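Local coordinates for protein glutathione S-transferase (Pseudomonas protegens, PDB 4IKH) that binds two glutathione molecules and probably catalyses the transfer of glutathione to electrophilic substrates, at residues P62-V67 / I73-D78; L89-A94 / F123-I128; N157-L162 / E203-D208; P190-L195 / R215-F220. All coordinates share one frame; numbering follows the deposited sequence.

Overall arrangement
Contacts 1 and 2 build much of one glutathione site. Residues 73-78 and 89-94 meet at neighbouring strands of the sheet, where Ile-76 N lies 2.8 Å from Leu-89 O, and both contacts touch the same ligand. Contact 2 also crosses to helix 111-140, whose residues 123-128 pack against other helices of the all-helical half: Phe-123 CE1 lies 3.7 Å from Leu-162 CD2 of contact 3, and Ile-128 CG2 lies 3.8 Å from Trp-191 CB of contact 4. Trp-191 lines the second glutathione site. Contacts 3 and 4 have centres 14 Å apart and interleave along the chain, whereas contacts 1 and 3 are 33 Å apart between centres.

Contact 1. Residues P62-V67 / I73-D78; sequences PEFLSV and IPAILD. With GSH (glutathione), chain B.
Phe-64 and Ile-73 cross obliquely where the short helix 62-65 packs against the segment leading into strand 75-78, within the thioredoxin-like domain of the glutathione transferase fold. The ring points its far end at the isoleucine, so that CZ lies 3.4 Å from Ile-73 CG2. It is brought there by a first torsion that sets CG anti to the backbone N (chi1 -175°), swinging the ring off its helix toward Ile-73, just ahead of the strand. Farther along, Val-67 directs CG2 at the methyl of Ala-75, CG2 to CB 4.0 Å, which makes a small apolar layer continued by Tyr-26 of strand 23-27 and Val-11.

The branches of Ile-73 divide the work. CG2 meets the phenyl ring, while CG1 approaches glutathione, 3.4 Å from its O2. With both branches gone, as in an alanine here, the end of the Phe-64 ring is likely to lose its partner and a gap to open beside the cysteinyl part of the ligand. The peptide bond before Pro-74 is cis, the cis-proline ahead of strand 75-78 that this family shares with thioredoxins. It presents both main-chain polar groups of Ile-73 to the cysteinyl residue of glutathione, in the manner of an antiparallel strand pair: Ile-73 N donates to ligand O2 at 2.8 Å, and ligand N2 returns a straighter bond, 158° at the hydrogen, to Ile-73 O at 2.7 Å.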
# COMPACT_ATOMS: atom_id res chain seq x y z
N PRO A 62 -17.95 -15.68 8.50
CA PRO A 62 -17.47 -15.13 9.77
C PRO A 62 -16.11 -15.72 10.16
O PRO A 62 -15.28 -15.03 10.76
CB PRO A 62 -18.53 -15.58 10.77
CG PRO A 62 -19.78 -15.69 9.94
CD PRO A 62 -19.33 -16.19 8.60
N GLU A 63 -15.89 -16.99 9.80
CA GLU A 63 -14.63 -17.67 10.09
C GLU A 63 -13.43 -16.98 9.42
O GLU A 63 -12.39 -16.80 10.05
CB GLU A 63 -14.70 -19.14 9.67
CG GLU A 63 -15.67 -19.99 10.49
CD GLU A 63 -17.04 -20.09 9.84
OE1 GLU A 63 -17.48 -19.11 9.22
OE2 GLU A 63 -17.67 -21.16 9.96
N PHE A 64 -13.59 -16.60 8.15
CA PHE A 64 -12.52 -15.92 7.44
C PHE A 64 -12.37 -14.49 7.96
O PHE A 64 -11.26 -14.00 8.16
CB PHE A 64 -12.74 -15.94 5.92
CG PHE A 64 -11.59 -15.34 5.13
CD1 PHE A 64 -10.40 -16.03 4.98
CD2 PHE A 64 -11.71 -14.08 4.55
CE1 PHE A 64 -9.34 -15.48 4.25
CE2 PHE A 64 -10.66 -13.52 3.83
CZ PHE A 64 -9.48 -14.22 3.68
N LEU A 65 -13.50 -13.83 8.21
CA LEU A 65 -13.50 -12.44 8.67
C LEU A 65 -12.73 -12.24 9.98
O LEU A 65 -12.27 -11.13 10.27
CB LEU A 65 -14.92 -11.91 8.81
CG LEU A 65 -15.70 -11.68 7.51
CD1 LEU A 65 -17.03 -11.00 7.79
CD2 LEU A 65 -14.87 -10.85 6.53
N SER A 66 -12.60 -13.30 10.78
CA SER A 66 -11.90 -13.20 12.06
C SER A 66 -10.39 -12.99 11.89
O SER A 66 -9.72 -12.47 12.79
CB SER A 66 -12.19 -14.42 12.94
OG SER A 66 -11.88 -15.64 12.27
N VAL A 67 -9.85 -13.41 10.74
CA VAL A 67 -8.43 -13.18 10.47
C VAL A 67 -8.22 -12.10 9.40
O VAL A 67 -7.15 -11.50 9.32
CB VAL A 67 -7.68 -14.50 10.07
CG1 VAL A 67 -7.83 -15.54 11.17
CG2 VAL A 67 -8.18 -15.05 8.74
N ILE A 73 -8.19 -12.18 0.60
CA ILE A 73 -6.98 -12.98 0.76
C ILE A 73 -5.81 -12.15 0.20
O ILE A 73 -6.02 -11.26 -0.62
CB ILE A 73 -7.10 -14.35 0.02
CG1 ILE A 73 -7.35 -14.17 -1.48
CG2 ILE A 73 -8.21 -15.19 0.63
CD1 ILE A 73 -6.09 -14.21 -2.32
N PRO A 74 -4.57 -12.45 0.62
CA PRO A 74 -4.15 -13.49 1.57
C PRO A 74 -4.27 -13.05 3.01
O PRO A 74 -4.32 -11.86 3.32
CB PRO A 74 -2.66 -13.65 1.25
CG PRO A 74 -2.23 -12.30 0.81
CD PRO A 74 -3.41 -11.74 0.05
N ALA A 75 -4.32 -14.05 3.89
CA ALA A 75 -4.22 -13.84 5.32
C ALA A 75 -3.43 -15.01 5.88
O ALA A 75 -3.51 -16.13 5.35
CB ALA A 75 -5.61 -13.77 5.96
N ILE A 76 -2.66 -14.77 6.93
CA ILE A 76 -1.99 -15.88 7.61
C ILE A 76 -2.36 -15.95 9.08
O ILE A 76 -2.89 -14.99 9.67
CB ILE A 76 -0.45 -15.83 7.50
CG1 ILE A 76 0.13 -14.67 8.32
CG2 ILE A 76 -0.00 -15.79 6.04
CD1 ILE A 76 1.66 -14.64 8.34
N LEU A 77 -2.08 -17.11 9.66
CA LEU A 77 -2.21 -17.31 11.09
C LEU A 77 -0.98 -18.10 11.51
O LEU A 77 -0.85 -19.28 11.18
CB LEU A 77 -3.49 -18.07 11.42
CG LEU A 77 -3.65 -18.59 12.85
CD1 LEU A 77 -3.30 -17.52 13.86
CD2 LEU A 77 -5.08 -19.07 13.06
N ASP A 78 -0.07 -17.42 12.19
CA ASP A 78 1.17 -18.04 12.64
C ASP A 78 1.01 -18.48 14.10
O ASP A 78 0.92 -17.63 14.99
CB ASP A 78 2.33 -17.05 12.49
CG ASP A 78 3.66 -17.63 12.93
OD1 ASP A 78 3.76 -18.86 13.09
OD2 ASP A 78 4.62 -16.85 13.10
N1 GSH B . -4.33 -4.88 -0.38
CA1 GSH B . -4.71 -6.25 -0.28
C1 GSH B . -3.51 -7.13 -0.16
O11 GSH B . -2.43 -6.80 -0.72
O12 GSH B . -3.55 -8.22 0.51
CB1 GSH B . -5.47 -6.64 -1.50
CG1 GSH B . -5.94 -8.09 -1.33
CD1 GSH B . -6.90 -8.48 -2.43
OE1 GSH B . -7.27 -7.66 -3.24
N2 GSH B . -7.37 -9.86 -2.51
CA2 GSH B . -8.28 -10.23 -3.55
C2 GSH B . -9.50 -10.77 -2.84
O2 GSH B . -9.35 -11.43 -1.80
CB2 GSH B . -7.69 -11.32 -4.40
SG2 GSH B . -6.17 -10.81 -5.18
N3 GSH B . -10.85 -10.53 -3.33
CA3 GSH B . -11.98 -11.08 -2.62
C3 GSH B . -13.08 -10.08 -2.56
O31 GSH B . -12.82 -8.85 -2.74
O32 GSH B . -14.25 -10.46 -2.34

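Contact 2. Residues L89-A94 / F123-I128; sequences LFESGA and FQMGGI. With GSH (glutathione), chain B.
The carboxylate of Glu-91 has a neighbour of OE1 on each side of its plane: on one side the methyl CE of Met-125, 3.3 Å from OE1, and on the other the amino nitrogen N1 of glutathione, which donates a hydrogen bond to OE1 at 2.7 Å. The second flat group, the ligand's gamma-glutamyl carboxylate, is held at both oxygens by Ser-92. The backbone N of Ser-92 donates to O12 at 2.8 Å, and OG makes a very short bond of 2.5 Å to O11.

Met-125, present as selenomethionine, reaches these groups from helix 111-140 through a chain bent at chi2 and chi3, which brings SE to 3.6 Å from Ser-92 OG and CE to 3.6 Å from ligand O11. At Gly-93 any beta carbon would come within about 3.1 Å of Met-125 CG, so glycine permits the close approach. Gln-119 of the second subunit packs on Glu-91.

Glu-91, at the N-cap position of helix 92-103 with a positive phi, and Ser-92 form the Glu-Ser motif by which glutathione transferases recognise the gamma-glutamyl end. The acidic side chain would favour the ligand's amino group, while the helix start and Lys-35, bonded to Ser-92 OG, would probably steady its carboxylate.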
# COMPACT_ATOMS: atom_id res chain seq x y z
N LEU A 89 -2.68 -12.15 10.50
CA LEU A 89 -2.40 -10.97 9.69
C LEU A 89 -3.11 -11.04 8.34
O LEU A 89 -3.23 -12.11 7.75
CB LEU A 89 -0.89 -10.83 9.44
CG LEU A 89 0.02 -10.35 10.57
CD1 LEU A 89 1.47 -10.39 10.09
CD2 LEU A 89 -0.36 -8.96 11.04
N PHE A 90 -3.61 -9.89 7.88
CA PHE A 90 -4.04 -9.77 6.49
C PHE A 90 -3.21 -8.67 5.84
O PHE A 90 -2.36 -8.06 6.50
CB PHE A 90 -5.56 -9.57 6.34
CG PHE A 90 -6.08 -8.23 6.80
CD1 PHE A 90 -6.30 -7.97 8.14
CD2 PHE A 90 -6.42 -7.25 5.87
CE1 PHE A 90 -6.81 -6.74 8.56
CE2 PHE A 90 -6.92 -6.02 6.28
CZ PHE A 90 -7.12 -5.77 7.63
N GLU A 91 -3.44 -8.45 4.54
CA GLU A 91 -2.63 -7.56 3.70
C GLU A 91 -1.30 -8.21 3.30
O GLU A 91 -0.44 -8.53 4.14
CB GLU A 91 -2.43 -6.16 4.32
CG GLU A 91 -3.72 -5.34 4.45
CD GLU A 91 -4.27 -4.89 3.10
OE1 GLU A 91 -3.46 -4.69 2.14
OE2 GLU A 91 -5.50 -4.73 2.99
N SER A 92 -1.15 -8.43 2.00
CA SER A 92 0.01 -9.13 1.49
C SER A 92 1.31 -8.43 1.89
O SER A 92 2.25 -9.07 2.38
CB SER A 92 -0.09 -9.27 -0.03
OG SER A 92 -0.26 -8.02 -0.68
N GLY A 93 1.34 -7.10 1.73
CA GLY A 93 2.53 -6.33 2.02
C GLY A 93 2.97 -6.42 3.47
O GLY A 93 4.17 -6.47 3.76
N ALA A 94 2.00 -6.43 4.38
CA ALA A 94 2.29 -6.56 5.80
C ALA A 94 2.85 -7.95 6.09
O ALA A 94 3.81 -8.10 6.85
CB ALA A 94 1.04 -6.28 6.65
N PHE A 123 5.07 1.36 -3.43
CA PHE A 123 4.77 1.64 -4.84
C PHE A 123 3.89 0.56 -5.44
O PHE A 123 2.96 0.86 -6.20
CB PHE A 123 6.09 1.78 -5.61
CG PHE A 123 5.92 1.89 -7.11
CD1 PHE A 123 5.57 3.10 -7.69
CD2 PHE A 123 6.15 0.79 -7.93
CE1 PHE A 123 5.45 3.21 -9.08
CE2 PHE A 123 6.03 0.89 -9.32
CZ PHE A 123 5.66 2.10 -9.89
N GLN A 124 4.17 -0.70 -5.12
CA GLN A 124 3.34 -1.81 -5.59
C GLN A 124 1.98 -1.80 -4.88
O GLN A 124 0.93 -1.90 -5.51
CB GLN A 124 4.05 -3.13 -5.32
CG GLN A 124 3.33 -4.34 -5.92
CD GLN A 124 2.13 -4.81 -5.10
OE1 GLN A 124 2.21 -4.98 -3.88
NE2 GLN A 124 1.00 -5.01 -5.78
N MSE A 125 2.01 -1.73 -3.55
CA MSE A 125 0.79 -1.77 -2.73
C MSE A 125 -0.23 -0.70 -3.08
O MSE A 125 -1.44 -0.98 -3.13
CB MSE A 125 1.16 -1.67 -1.24
CG MSE A 125 1.81 -2.97 -0.70
SE MSE A 125 0.58 -4.50 -0.87
CE MSE A 125 -0.79 -3.86 0.47
N GLY A 126 0.24 0.52 -3.31
CA GLY A 126 -0.66 1.64 -3.55
C GLY A 126 -0.83 2.01 -5.00
O GLY A 126 -1.66 2.84 -5.35
N GLY A 127 -0.04 1.39 -5.88
CA GLY A 127 -0.10 1.78 -7.28
C GLY A 127 -0.34 0.61 -8.19
O GLY A 127 -1.40 0.50 -8.79
N ILE A 128 0.66 -0.26 -8.29
CA ILE A 128 0.59 -1.41 -9.20
C ILE A 128 -0.64 -2.28 -8.94
O ILE A 128 -1.47 -2.50 -9.83
CB ILE A 128 1.83 -2.31 -9.07
CG1 ILE A 128 3.11 -1.55 -9.45
CG2 ILE A 128 1.66 -3.57 -9.92
CD1 ILE A 128 3.28 -1.28 -10.92
N1 GSH B . -4.33 -4.88 -0.38
CA1 GSH B . -4.71 -6.25 -0.28
C1 GSH B . -3.51 -7.13 -0.16
O11 GSH B . -2.43 -6.80 -0.72
O12 GSH B . -3.55 -8.22 0.51
CB1 GSH B . -5.47 -6.64 -1.50
CG1 GSH B . -5.94 -8.09 -1.33
CD1 GSH B . -6.90 -8.48 -2.43
OE1 GSH B . -7.27 -7.66 -3.24
N2 GSH B . -7.37 -9.86 -2.51
CA2 GSH B . -8.28 -10.23 -3.55
C2 GSH B . -9.50 -10.77 -2.84
O2 GSH B . -9.35 -11.43 -1.80
CB2 GSH B . -7.69 -11.32 -4.40
SG2 GSH B . -6.17 -10.81 -5.18
N3 GSH B . -10.85 -10.53 -3.33
CA3 GSH B . -11.98 -11.08 -2.62
C3 GSH B . -13.08 -10.08 -2.56
O31 GSH B . -12.82 -8.85 -2.74
O32 GSH B . -14.25 -10.46 -2.34

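Contact 3. Residues N157-L162 / E203-D208; sequences NEAKRL and ELVGID
Val-205 leans one methyl on helix 150-170, its CG1 lying 4.0 Å from the CB of Ala-159. Beside this small apolar touch, Lys-160 lays the carbon part of its side chain over the backbone of the opposing loop: CG is 3.6 Å from Val-205 O, and farther out CE is 3.8 Å from Leu-204 O. The lysine can follow the loop because its chain is extended beyond CG, with every torsion from chi2 outward near 180°. These carbon-to-oxygen approaches are van der Waals contacts.

The loop owes its shape to a type I beta turn from Glu-203 to Gly-206, closed by Gly-206 N donating to Glu-203 O at 2.8 Å. Gly-206, the last residue of the turn, has a positive phi, a conformation that suits glycine, and leads the chain into the 3-10 segment at 207-208. On the helix, Arg-161 grips Glu-158 side-on, NE to OE1 at 3.0 Å and NH2 to OE2 at 2.7 Å. Both oxygens lie close to the guanidinium plane, and each is met on its syn side. This salt bridge is set apart from the loop, and NH1 of the same arginine bonds Asn-70 OD1 of the second subunit.

Beyond the first shell, Val-205 also packs on Leu-163 and on Leu-195 of helix 183-196, and Ala-159 touches Phe-132 of helix 111-140. Leu-204 reaches Asn-139, Leu-152 and Val-156. The link between helices 183-196 and 211-220 is thereby laid against helix 150-170 in the all-helical domain.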
# COMPACT_ATOMS: atom_id res chain seq x y z
N ASN A 157 -3.92 3.62 -19.26
CA ASN A 157 -2.94 4.69 -19.26
C ASN A 157 -2.17 4.82 -17.96
O ASN A 157 -0.99 5.15 -17.96
CB ASN A 157 -3.59 6.03 -19.64
CG ASN A 157 -3.81 6.15 -21.15
OD1 ASN A 157 -3.29 5.34 -21.92
ND2 ASN A 157 -4.55 7.17 -21.57
N GLU A 158 -2.85 4.55 -16.84
CA GLU A 158 -2.17 4.59 -15.55
C GLU A 158 -1.24 3.40 -15.42
O GLU A 158 -0.13 3.52 -14.90
CB GLU A 158 -3.18 4.64 -14.39
CG GLU A 158 -2.58 4.49 -13.01
CD GLU A 158 -1.57 5.59 -12.66
OE1 GLU A 158 -1.54 6.64 -13.34
OE2 GLU A 158 -0.81 5.39 -11.69
N ALA A 159 -1.69 2.25 -15.91
CA ALA A 159 -0.87 1.05 -15.91
C ALA A 159 0.40 1.26 -16.75
O ALA A 159 1.50 0.87 -16.35
CB ALA A 159 -1.69 -0.13 -16.43
N LYS A 160 0.24 1.90 -17.91
CA LYS A 160 1.38 2.29 -18.75
C LYS A 160 2.35 3.20 -18.01
O LYS A 160 3.56 3.00 -18.08
CB LYS A 160 0.90 3.02 -20.00
CG LYS A 160 0.33 2.14 -21.10
CD LYS A 160 0.06 3.00 -22.32
CE LYS A 160 -0.73 2.26 -23.37
NZ LYS A 160 -0.98 3.13 -24.55
N ARG A 161 1.83 4.20 -17.31
CA ARG A 161 2.66 5.14 -16.55
C ARG A 161 3.45 4.42 -15.46
O ARG A 161 4.65 4.67 -15.29
CB ARG A 161 1.82 6.27 -15.95
CG ARG A 161 2.62 7.43 -15.35
CD ARG A 161 1.76 8.26 -14.39
NE ARG A 161 1.34 7.46 -13.24
CZ ARG A 161 2.10 7.22 -12.18
NH1 ARG A 161 3.33 7.72 -12.13
NH2 ARG A 161 1.66 6.47 -11.18
N LEU A 162 2.79 3.54 -14.71
CA LEU A 162 3.46 2.77 -13.66
C LEU A 162 4.55 1.85 -14.25
O LEU A 162 5.64 1.75 -13.69
CB LEU A 162 2.45 1.95 -12.87
CG LEU A 162 1.47 2.71 -11.97
CD1 LEU A 162 0.19 1.93 -11.79
CD2 LEU A 162 2.13 2.96 -10.62
N GLU A 203 -1.11 -6.63 -24.74
CA GLU A 203 -1.09 -5.79 -25.93
C GLU A 203 -1.65 -4.41 -25.58
O GLU A 203 -1.08 -3.39 -25.97
CB GLU A 203 -1.92 -6.43 -27.05
CG GLU A 203 -1.85 -7.94 -27.11
CD GLU A 203 -0.65 -8.44 -27.86
OE1 GLU A 203 0.23 -7.62 -28.20
OE2 GLU A 203 -0.58 -9.66 -28.13
N LEU A 204 -2.74 -4.41 -24.82
CA LEU A 204 -3.43 -3.20 -24.36
C LEU A 204 -2.48 -2.16 -23.75
O LEU A 204 -2.54 -0.98 -24.11
CB LEU A 204 -4.50 -3.58 -23.33
CG LEU A 204 -5.72 -2.69 -23.12
CD1 LEU A 204 -6.43 -2.41 -24.43
CD2 LEU A 204 -6.69 -3.34 -22.14
N VAL A 205 -1.63 -2.59 -22.82
CA VAL A 205 -0.66 -1.67 -22.22
C VAL A 205 0.66 -1.61 -23.00
O VAL A 205 1.57 -0.87 -22.62
CB VAL A 205 -0.32 -2.06 -20.77
CG1 VAL A 205 -1.59 -2.15 -19.88
CG2 VAL A 205 0.48 -3.36 -20.76
N GLY A 206 0.76 -2.39 -24.08
CA GLY A 206 1.99 -2.44 -24.86
C GLY A 206 3.17 -2.91 -24.03
O GLY A 206 4.16 -2.18 -23.87
N ILE A 207 3.08 -4.12 -23.50
CA ILE A 207 4.09 -4.65 -22.59
C ILE A 207 5.49 -4.81 -23.24
O ILE A 207 6.51 -4.68 -22.56
CB ILE A 207 3.63 -5.98 -21.95
CG1 ILE A 207 4.60 -6.42 -20.85
CG2 ILE A 207 3.46 -7.07 -23.02
CD1 ILE A 207 4.42 -5.66 -19.51
N ASP A 208 5.54 -5.09 -24.55
CA ASP A 208 6.83 -5.22 -25.23
C ASP A 208 7.65 -3.91 -25.17
O ASP A 208 8.86 -3.92 -25.35
CB ASP A 208 6.69 -5.74 -26.68
CG ASP A 208 6.15 -7.18 -26.75
OD1 ASP A 208 6.25 -7.91 -25.74
OD2 ASP A 208 5.64 -7.59 -27.81

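Contact 4. Residues P190-L195 / R215-F220; sequences PWIRNL and RVLAKF. With GSH (glutathione), chain D.
Arg-193 and Leu-217, whose CA atoms are 7.3 Å apart, lie where helices 190-195 and 215-220 cross steeply, at 104° between their directions and 10.3 Å between axes. The first segment is kinked at its start, where Pro-190 has no N-H to give and the N of Trp-191 makes no bond to the turn before.

Leu-217 stands toward the other helix and forks over it. Its CD1 lies 4.0 Å from the backbone N of Arg-193 and close to that residue's CB, while CD2 meets Ile-192 CG2 at 4.2 Å. One turn on, a trans first torsion in Phe-220, -176°, carries its ring to the kink. There ring and proline cross at about a right angle, CE2 lying 3.7 Å from Pro-190 CD. Tyr-181 and Ile-38 pack on the same phenylalanine.

Trp-191 points away from this interface toward the second glutathione: its CZ2 is 3.3 Å from ligand O31, its CH2 is 3.5 Å from the cysteinyl CB2, and ligand C2 lies at the indole edge, in the ring plane. NE1 bonds OD1 of Asn-32, whose ND2 bonds the ligand. A leucine in place of Trp-191 is likely to cost Asn-32 OD1 its indole donor and the ligand its packing on the ring.

The helix thus has two chemically distinct sides: van der Waals packing, mostly apolar, against 215-220, and the indole's hydrogen bonding and ligand packing.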
# COMPACT_ATOMS: atom_id res chain seq x y z
N PRO A 190 4.31 -10.82 -9.58
CA PRO A 190 3.08 -11.60 -9.76
C PRO A 190 1.96 -10.76 -10.38
O PRO A 190 1.10 -11.31 -11.07
CB PRO A 190 2.69 -11.97 -8.33
CG PRO A 190 3.99 -12.06 -7.62
CD PRO A 190 4.81 -10.93 -8.19
N TRP A 191 1.97 -9.45 -10.13
CA TRP A 191 0.96 -8.57 -10.72
C TRP A 191 1.22 -8.28 -12.20
O TRP A 191 0.29 -8.21 -13.00
CB TRP A 191 0.87 -7.26 -9.94
CG TRP A 191 -0.25 -7.27 -8.92
CD1 TRP A 191 -0.12 -7.36 -7.56
CD2 TRP A 191 -1.65 -7.21 -9.19
NE1 TRP A 191 -1.37 -7.35 -6.97
CE2 TRP A 191 -2.32 -7.25 -7.95
CE3 TRP A 191 -2.41 -7.11 -10.36
CZ2 TRP A 191 -3.71 -7.21 -7.84
CZ3 TRP A 191 -3.79 -7.07 -10.26
CH2 TRP A 191 -4.42 -7.11 -9.01
N ILE A 192 2.49 -8.09 -12.57
CA ILE A 192 2.83 -7.87 -13.97
C ILE A 192 2.49 -9.12 -14.75
O ILE A 192 1.89 -9.04 -15.83
CB ILE A 192 4.30 -7.47 -14.13
CG1 ILE A 192 4.55 -6.17 -13.36
CG2 ILE A 192 4.64 -7.27 -15.60
CD1 ILE A 192 5.99 -5.92 -13.05
N ARG A 193 2.82 -10.28 -14.19
CA ARG A 193 2.42 -11.56 -14.78
C ARG A 193 0.91 -11.66 -14.98
O ARG A 193 0.43 -12.09 -16.02
CB ARG A 193 2.88 -12.70 -13.86
CG ARG A 193 2.41 -14.08 -14.30
CD ARG A 193 2.99 -15.15 -13.39
NE ARG A 193 2.56 -16.49 -13.78
CZ ARG A 193 1.46 -17.09 -13.33
NH1 ARG A 193 0.66 -16.46 -12.48
NH2 ARG A 193 1.16 -18.31 -13.73
N ASN A 194 0.15 -11.24 -13.98
CA ASN A 194 -1.29 -11.39 -14.06
C ASN A 194 -1.90 -10.43 -15.09
O ASN A 194 -2.82 -10.79 -15.81
CB ASN A 194 -1.91 -11.19 -12.67
CG ASN A 194 -3.41 -11.38 -12.66
OD1 ASN A 194 -3.91 -12.51 -12.68
ND2 ASN A 194 -4.14 -10.28 -12.60
N LEU A 195 -1.36 -9.21 -15.16
CA LEU A 195 -1.85 -8.22 -16.11
C LEU A 195 -1.79 -8.74 -17.55
O LEU A 195 -2.75 -8.59 -18.32
CB LEU A 195 -1.02 -6.93 -16.00
CG LEU A 195 -1.47 -5.75 -16.87
CD1 LEU A 195 -2.81 -5.21 -16.36
CD2 LEU A 195 -0.42 -4.64 -16.88
N ARG A 215 12.32 -8.37 -18.88
CA ARG A 215 13.55 -9.07 -18.50
C ARG A 215 13.46 -9.62 -17.07
O ARG A 215 13.67 -10.82 -16.85
CB ARG A 215 14.78 -8.17 -18.64
CG ARG A 215 16.04 -8.77 -18.03
CD ARG A 215 17.26 -7.85 -18.15
NE ARG A 215 16.99 -6.50 -17.66
CZ ARG A 215 17.21 -6.09 -16.42
NH1 ARG A 215 17.71 -6.92 -15.52
NH2 ARG A 215 16.93 -4.83 -16.07
N VAL A 216 13.13 -8.76 -16.11
CA VAL A 216 13.15 -9.17 -14.71
C VAL A 216 12.00 -10.14 -14.41
O VAL A 216 12.16 -11.08 -13.64
CB VAL A 216 13.12 -7.94 -13.77
CG1 VAL A 216 13.26 -8.39 -12.31
CG2 VAL A 216 14.24 -6.97 -14.13
N LEU A 217 10.85 -9.92 -15.05
CA LEU A 217 9.73 -10.85 -14.95
C LEU A 217 10.13 -12.24 -15.43
O LEU A 217 9.81 -13.24 -14.78
CB LEU A 217 8.55 -10.36 -15.79
CG LEU A 217 7.34 -11.31 -15.84
CD1 LEU A 217 6.65 -11.35 -14.48
CD2 LEU A 217 6.36 -10.91 -16.91
N ALA A 218 10.84 -12.30 -16.56
CA ALA A 218 11.31 -13.57 -17.09
C ALA A 218 12.19 -14.26 -16.05
O ALA A 218 12.08 -15.47 -15.83
CB ALA A 218 12.06 -13.39 -18.42
N LYS A 219 13.06 -13.49 -15.40
CA LYS A 219 13.97 -14.05 -14.41
C LYS A 219 13.22 -14.53 -13.17
O LYS A 219 13.59 -15.52 -12.55
CB LYS A 219 15.01 -13.01 -14.00
CG LYS A 219 16.41 -13.32 -14.43
CD LYS A 219 17.25 -12.07 -14.43
CE LYS A 219 17.36 -11.47 -13.06
NZ LYS A 219 18.03 -10.14 -13.16
N PHE A 220 12.16 -13.80 -12.82
CA PHE A 220 11.33 -14.10 -11.67
C PHE A 220 10.63 -15.47 -11.78
O PHE A 220 10.72 -16.29 -10.87
CB PHE A 220 10.28 -12.99 -11.52
CG PHE A 220 9.41 -13.13 -10.31
CD1 PHE A 220 9.92 -12.91 -9.03
CD2 PHE A 220 8.06 -13.44 -10.44
CE1 PHE A 220 9.10 -13.01 -7.90
CE2 PHE A 220 7.24 -13.55 -9.32
CZ PHE A 220 7.77 -13.34 -8.05
N1 GSH D . -14.78 -8.08 -6.71
CA1 GSH D . -14.01 -7.00 -6.24
C1 GSH D . -13.82 -5.98 -7.32
O11 GSH D . -14.60 -5.95 -8.32
O12 GSH D . -12.87 -5.14 -7.24
CB1 GSH D . -12.68 -7.52 -5.81
CG1 GSH D . -11.95 -8.23 -6.97
CD1 GSH D . -10.50 -8.28 -6.55
OE1 GSH D . -10.25 -8.42 -5.37
N2 GSH D . -9.41 -8.12 -7.52
CA2 GSH D . -8.05 -8.15 -7.07
C2 GSH D . -7.52 -6.72 -6.96
O2 GSH D . -7.85 -5.87 -7.79
CB2 GSH D . -7.20 -8.92 -8.03
SG2 GSH D . -7.69 -10.62 -8.08
N3 GSH D . -6.61 -6.31 -5.89
CA3 GSH D . -6.14 -4.93 -5.86
C3 GSH D . -4.87 -4.76 -5.08
O31 GSH D . -4.09 -5.73 -4.88
O32 GSH D . -4.55 -3.65 -4.61